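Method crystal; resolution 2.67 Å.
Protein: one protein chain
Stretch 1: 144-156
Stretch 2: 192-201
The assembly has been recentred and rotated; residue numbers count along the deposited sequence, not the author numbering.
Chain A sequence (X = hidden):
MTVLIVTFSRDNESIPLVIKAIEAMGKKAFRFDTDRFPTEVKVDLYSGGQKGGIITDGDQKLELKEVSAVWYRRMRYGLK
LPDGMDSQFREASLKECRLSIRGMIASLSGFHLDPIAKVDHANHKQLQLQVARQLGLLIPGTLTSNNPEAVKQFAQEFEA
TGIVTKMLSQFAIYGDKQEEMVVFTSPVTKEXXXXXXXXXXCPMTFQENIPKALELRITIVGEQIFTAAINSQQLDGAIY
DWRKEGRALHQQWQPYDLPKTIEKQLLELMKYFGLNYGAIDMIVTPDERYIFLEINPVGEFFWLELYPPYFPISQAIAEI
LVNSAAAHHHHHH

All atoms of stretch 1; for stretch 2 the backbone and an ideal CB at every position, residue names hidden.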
# COMPACT_ATOMS: atom_id res chain seq x y z
N THR A 144 1.23 -12.68 15.43
CA THR A 144 0.24 -11.63 15.31
C THR A 144 -1.13 -12.26 15.52
O THR A 144 -1.50 -13.20 14.81
CB THR A 144 0.30 -10.93 13.95
OG1 THR A 144 -0.48 -11.66 13.00
CG2 THR A 144 1.74 -10.84 13.46
N SER A 145 -1.88 -11.75 16.49
CA SER A 145 -3.08 -12.46 16.91
C SER A 145 -4.07 -11.52 17.58
O SER A 145 -3.68 -10.54 18.23
CB SER A 145 -2.73 -13.61 17.86
OG SER A 145 -3.89 -14.25 18.36
N ASN A 146 -5.35 -11.83 17.41
CA ASN A 146 -6.45 -11.23 18.17
C ASN A 146 -7.09 -12.24 19.11
O ASN A 146 -8.20 -12.01 19.60
CB ASN A 146 -7.50 -10.66 17.21
CG ASN A 146 -8.23 -11.74 16.43
OD1 ASN A 146 -7.61 -12.65 15.88
ND2 ASN A 146 -9.55 -11.64 16.39
N ASN A 147 -6.41 -13.35 19.37
CA ASN A 147 -6.96 -14.48 20.10
C ASN A 147 -6.23 -14.65 21.43
O ASN A 147 -5.04 -15.02 21.43
CB ASN A 147 -6.83 -15.75 19.25
CG ASN A 147 -7.32 -16.99 19.97
OD1 ASN A 147 -8.05 -16.91 20.95
ND2 ASN A 147 -6.91 -18.16 19.47
N PRO A 148 -6.89 -14.39 22.56
CA PRO A 148 -6.18 -14.47 23.85
C PRO A 148 -5.59 -15.84 24.17
O PRO A 148 -4.52 -15.90 24.78
CB PRO A 148 -7.25 -14.07 24.87
CG PRO A 148 -8.20 -13.22 24.09
CD PRO A 148 -8.24 -13.83 22.71
N GLU A 149 -6.26 -16.93 23.79
CA GLU A 149 -5.74 -18.25 24.15
C GLU A 149 -4.43 -18.55 23.43
O GLU A 149 -3.52 -19.16 24.01
CB GLU A 149 -6.78 -19.34 23.84
CG GLU A 149 -6.40 -20.70 24.41
CD GLU A 149 -7.46 -21.76 24.18
OE1 GLU A 149 -8.04 -21.80 23.08
OE2 GLU A 149 -7.73 -22.56 25.11
N ALA A 150 -4.31 -18.13 22.17
CA ALA A 150 -3.05 -18.31 21.45
C ALA A 150 -1.96 -17.42 22.03
O ALA A 150 -0.79 -17.81 22.07
CB ALA A 150 -3.25 -18.02 19.97
N VAL A 151 -2.33 -16.22 22.49
CA VAL A 151 -1.35 -15.30 23.07
C VAL A 151 -0.87 -15.81 24.42
O VAL A 151 0.33 -15.76 24.72
CB VAL A 151 -1.95 -13.89 23.16
CG1 VAL A 151 -0.99 -12.96 23.89
CG2 VAL A 151 -2.26 -13.36 21.78
N LYS A 152 -1.79 -16.29 25.27
CA LYS A 152 -1.38 -16.90 26.53
C LYS A 152 -0.45 -18.07 26.30
O LYS A 152 0.60 -18.20 26.96
CB LYS A 152 -2.61 -17.35 27.32
CG LYS A 152 -3.53 -16.24 27.78
CD LYS A 152 -2.88 -15.34 28.82
CE LYS A 152 -2.43 -16.11 30.05
NZ LYS A 152 -1.00 -16.49 29.99
N GLN A 153 -0.80 -18.94 25.36
CA GLN A 153 0.05 -20.07 25.01
C GLN A 153 1.40 -19.61 24.49
O GLN A 153 2.43 -20.24 24.76
CB GLN A 153 -0.66 -20.94 23.98
CG GLN A 153 -0.37 -22.42 24.08
CD GLN A 153 -1.39 -23.25 23.34
OE1 GLN A 153 -2.56 -23.31 23.72
NE2 GLN A 153 -0.95 -23.89 22.26
N PHE A 154 1.42 -18.49 23.76
CA PHE A 154 2.68 -17.98 23.20
C PHE A 154 3.57 -17.40 24.29
O PHE A 154 4.78 -17.64 24.31
CB PHE A 154 2.38 -16.93 22.13
CG PHE A 154 3.60 -16.47 21.37
CD1 PHE A 154 4.11 -17.23 20.34
CD2 PHE A 154 4.21 -15.27 21.69
CE1 PHE A 154 5.23 -16.80 19.64
CE2 PHE A 154 5.32 -14.84 20.99
CZ PHE A 154 5.83 -15.61 19.96
N ALA A 155 2.99 -16.63 25.22
CA ALA A 155 3.78 -16.04 26.29
C ALA A 155 4.27 -17.10 27.27
O ALA A 155 5.30 -16.90 27.93
CB ALA A 155 2.98 -14.97 27.02
N GLN A 156 3.56 -18.22 27.37
CA GLN A 156 3.96 -19.26 28.31
C GLN A 156 5.19 -20.03 27.82
O GLN A 156 6.09 -20.33 28.61
CB GLN A 156 2.80 -20.22 28.56
CG GLN A 156 1.80 -19.73 29.60
CD GLN A 156 0.61 -20.67 29.73
OE1 GLN A 156 0.39 -21.54 28.89
NE2 GLN A 156 -0.17 -20.49 30.79
N UNK A 192 -0.72 -7.73 32.20
CA UNK A 192 -1.20 -7.59 30.83
C UNK A 192 -1.83 -8.87 30.31
O UNK A 192 -2.72 -8.83 29.45
CB UNK A 192 -0.05 -7.17 29.91
N UNK A 193 -1.38 -10.03 30.81
CA UNK A 193 -1.94 -11.29 30.35
C UNK A 193 -3.32 -11.57 30.92
O UNK A 193 -4.03 -12.43 30.40
CB UNK A 193 -1.00 -12.44 30.71
N UNK A 194 -3.72 -10.86 31.98
CA UNK A 194 -5.05 -10.99 32.55
C UNK A 194 -6.05 -9.99 31.96
O UNK A 194 -7.22 -10.02 32.33
CB UNK A 194 -4.98 -10.81 34.07
N UNK A 195 -5.61 -9.13 31.05
CA UNK A 195 -6.45 -8.12 30.42
C UNK A 195 -6.35 -8.21 28.91
O UNK A 195 -6.19 -7.22 28.20
CB UNK A 195 -6.06 -6.72 30.89
N UNK A 196 -6.45 -9.43 28.39
CA UNK A 196 -6.35 -9.68 26.96
C UNK A 196 -7.68 -9.51 26.22
O UNK A 196 -7.74 -9.80 25.02
CB UNK A 196 -5.81 -11.09 26.73
N UNK A 197 -8.73 -9.06 26.90
CA UNK A 197 -10.05 -8.99 26.28
C UNK A 197 -10.12 -7.93 25.19
O UNK A 197 -10.99 -8.02 24.31
CB UNK A 197 -11.11 -8.71 27.34
N UNK A 198 -9.24 -6.93 25.22
CA UNK A 198 -9.23 -5.91 24.19
C UNK A 198 -8.71 -6.36 22.84
O UNK A 198 -8.75 -5.57 21.89
CB UNK A 198 -8.39 -4.72 24.67
N UNK A 199 -8.22 -7.60 22.73
CA UNK A 199 -7.71 -8.09 21.45
C UNK A 199 -8.81 -8.26 20.41
O UNK A 199 -8.51 -8.24 19.21
CB UNK A 199 -6.99 -9.42 21.65
N UNK A 200 -10.06 -8.42 20.84
CA UNK A 200 -11.17 -8.55 19.90
C UNK A 200 -11.45 -7.26 19.15
O UNK A 200 -12.25 -7.27 18.21
CB UNK A 200 -12.43 -9.00 20.64
N UNK A 201 -10.83 -6.14 19.55
CA UNK A 201 -11.02 -4.87 18.87
C UNK A 201 -9.80 -4.44 18.07
O UNK A 201 -9.92 -3.54 17.23
CB UNK A 201 -11.37 -3.79 19.89

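Stretch 1 offers stretch 2 the flank of a helix: Pro 148, Val 151, Lys 152 and Ala 155 line one side, and Asn 146 sits in the short link between the strand and the helix, ahead of the N-cap Asn 147. No hydrogen bond joins the two stretches, so shape and apolar packing have to do the selecting.

Position 192 has nothing of stretch 1 within 5.5 Å of its ideal CB, so the contact leaves its identity open. It is Asp 192, whose OD2 is hydrogen-bonded elsewhere in the structure.

At position 193 the CA-to-CB bond points toward the helix, and the ideal CB lies 3.9 Å from Lys 152 CD. The methylene run of that lysine and the small methyl of Ala 155 form an apolar patch; Leu, Ile, Met or Val could cover it, while an acid could be argued for because Lys 152 NZ is near. The deposited residue is Leu 193. Its CD2 packs 4.0 Å from Ala 155 CB and comes 3.7 Å from Lys 152 NZ, so the amine lies against a methyl, and no salt bridge to stretch 2 forms. Its chi1 of -96° and chi2 of 31° lie between wells. The backbone joins in, since Lys 152 CD rests 3.5 Å from Leu 193 O.

Positions 194 and 195 put no demand on the contact: at 194 CA-to-CB points away, and 195 is out of reach. Polar side chains suit both, and the residues are Asp 194 and Asn 195.

Position 196 points toward the first turns of the helix, its ideal CB 3.8 Å from Pro 148 CB. Pro 148, Val 151 and the aliphatic part of Lys 152 make a mostly apolar surface there, with the Pro 148 carbonyl at its edge, asking for a branched or long apolar chain such as Leu, Ile or Met. It is Leu 196, in the m, t rotamer. CD1 reaches 4.0 Å from Val 151 CG1 and 3.6 Å from Lys 152 CD, bridging neighbours on the helix, while Pro 148 CG approaches Leu 196 O at 3.6 Å.

Positions 197 and 198 turn away within a 3-10 segment. A polar residue fits the first, and at the second many would serve, since phi/psi of -73/-5 does not require glycine. They are Glu 197 and Gly 198.

Position 199 points toward stretch 1 again, with its ideal CB 3.5 Å from Asn 146 O. A medium apolar side chain, Leu or Met, could pass this carbonyl and reach Val 151. Leu 199 does so, also m, t: CD1 lies 3.8 Å from Val 151 CG2, and CD2 lies 3.6 Å from Ser 145 O. Asn 146 CB sits 3.3 Å from Leu 199 O, a snug fit. This residue has the largest covered area of stretch 2.

Position 200 points sideways, 5.3 Å from its ideal CB to Asn 146 O, and would take most polar residues; Gln 200 leads its end away. Position 201 points away, free of the contact, and is Phe 201.

Stretch 2, residues 192-201: DLDNLEGLQF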
# COMPACT_ATOMS: atom_id res chain seq x y z
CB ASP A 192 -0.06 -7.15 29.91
CG ASP A 192 0.41 -5.74 30.19
OD1 ASP A 192 -0.45 -4.88 30.48
OD2 ASP A 192 1.63 -5.49 30.11
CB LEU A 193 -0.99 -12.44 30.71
CG LEU A 193 -0.02 -12.91 29.63
CD1 LEU A 193 0.38 -11.78 28.70
CD2 LEU A 193 1.21 -13.53 30.27
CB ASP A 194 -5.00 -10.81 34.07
CG ASP A 194 -4.40 -12.02 34.78
OD1 ASP A 194 -4.69 -13.16 34.36
OD2 ASP A 194 -3.64 -11.82 35.76
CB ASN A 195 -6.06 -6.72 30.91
CG ASN A 195 -6.04 -6.62 32.41
OD1 ASN A 195 -6.87 -7.22 33.10
ND2 ASN A 195 -5.08 -5.87 32.95
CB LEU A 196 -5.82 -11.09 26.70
CG LEU A 196 -4.35 -11.40 27.00
CD1 LEU A 196 -4.04 -12.81 26.54
CD2 LEU A 196 -3.43 -10.40 26.33
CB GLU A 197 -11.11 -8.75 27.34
CG GLU A 197 -10.87 -7.50 28.17
CD GLU A 197 -11.14 -7.73 29.64
OE1 GLU A 197 -10.30 -7.30 30.47
OE2 GLU A 197 -12.18 -8.34 29.98
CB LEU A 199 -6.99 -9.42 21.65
CG LEU A 199 -5.53 -9.35 22.10
CD1 LEU A 199 -4.94 -10.74 22.27
CD2 LEU A 199 -4.71 -8.54 21.10
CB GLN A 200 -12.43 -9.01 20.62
CG GLN A 200 -13.02 -7.98 21.58
CD GLN A 200 -14.29 -8.46 22.25
OE1 GLN A 200 -15.15 -9.06 21.62
NE2 GLN A 200 -14.40 -8.20 23.55
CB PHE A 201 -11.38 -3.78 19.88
CG PHE A 201 -12.54 -4.14 20.77
CD1 PHE A 201 -13.78 -4.41 20.23
CD2 PHE A 201 -12.37 -4.20 22.14
CE1 PHE A 201 -14.85 -4.74 21.05
CE2 PHE A 201 -13.44 -4.54 22.97
CZ PHE A 201 -14.67 -4.80 22.42
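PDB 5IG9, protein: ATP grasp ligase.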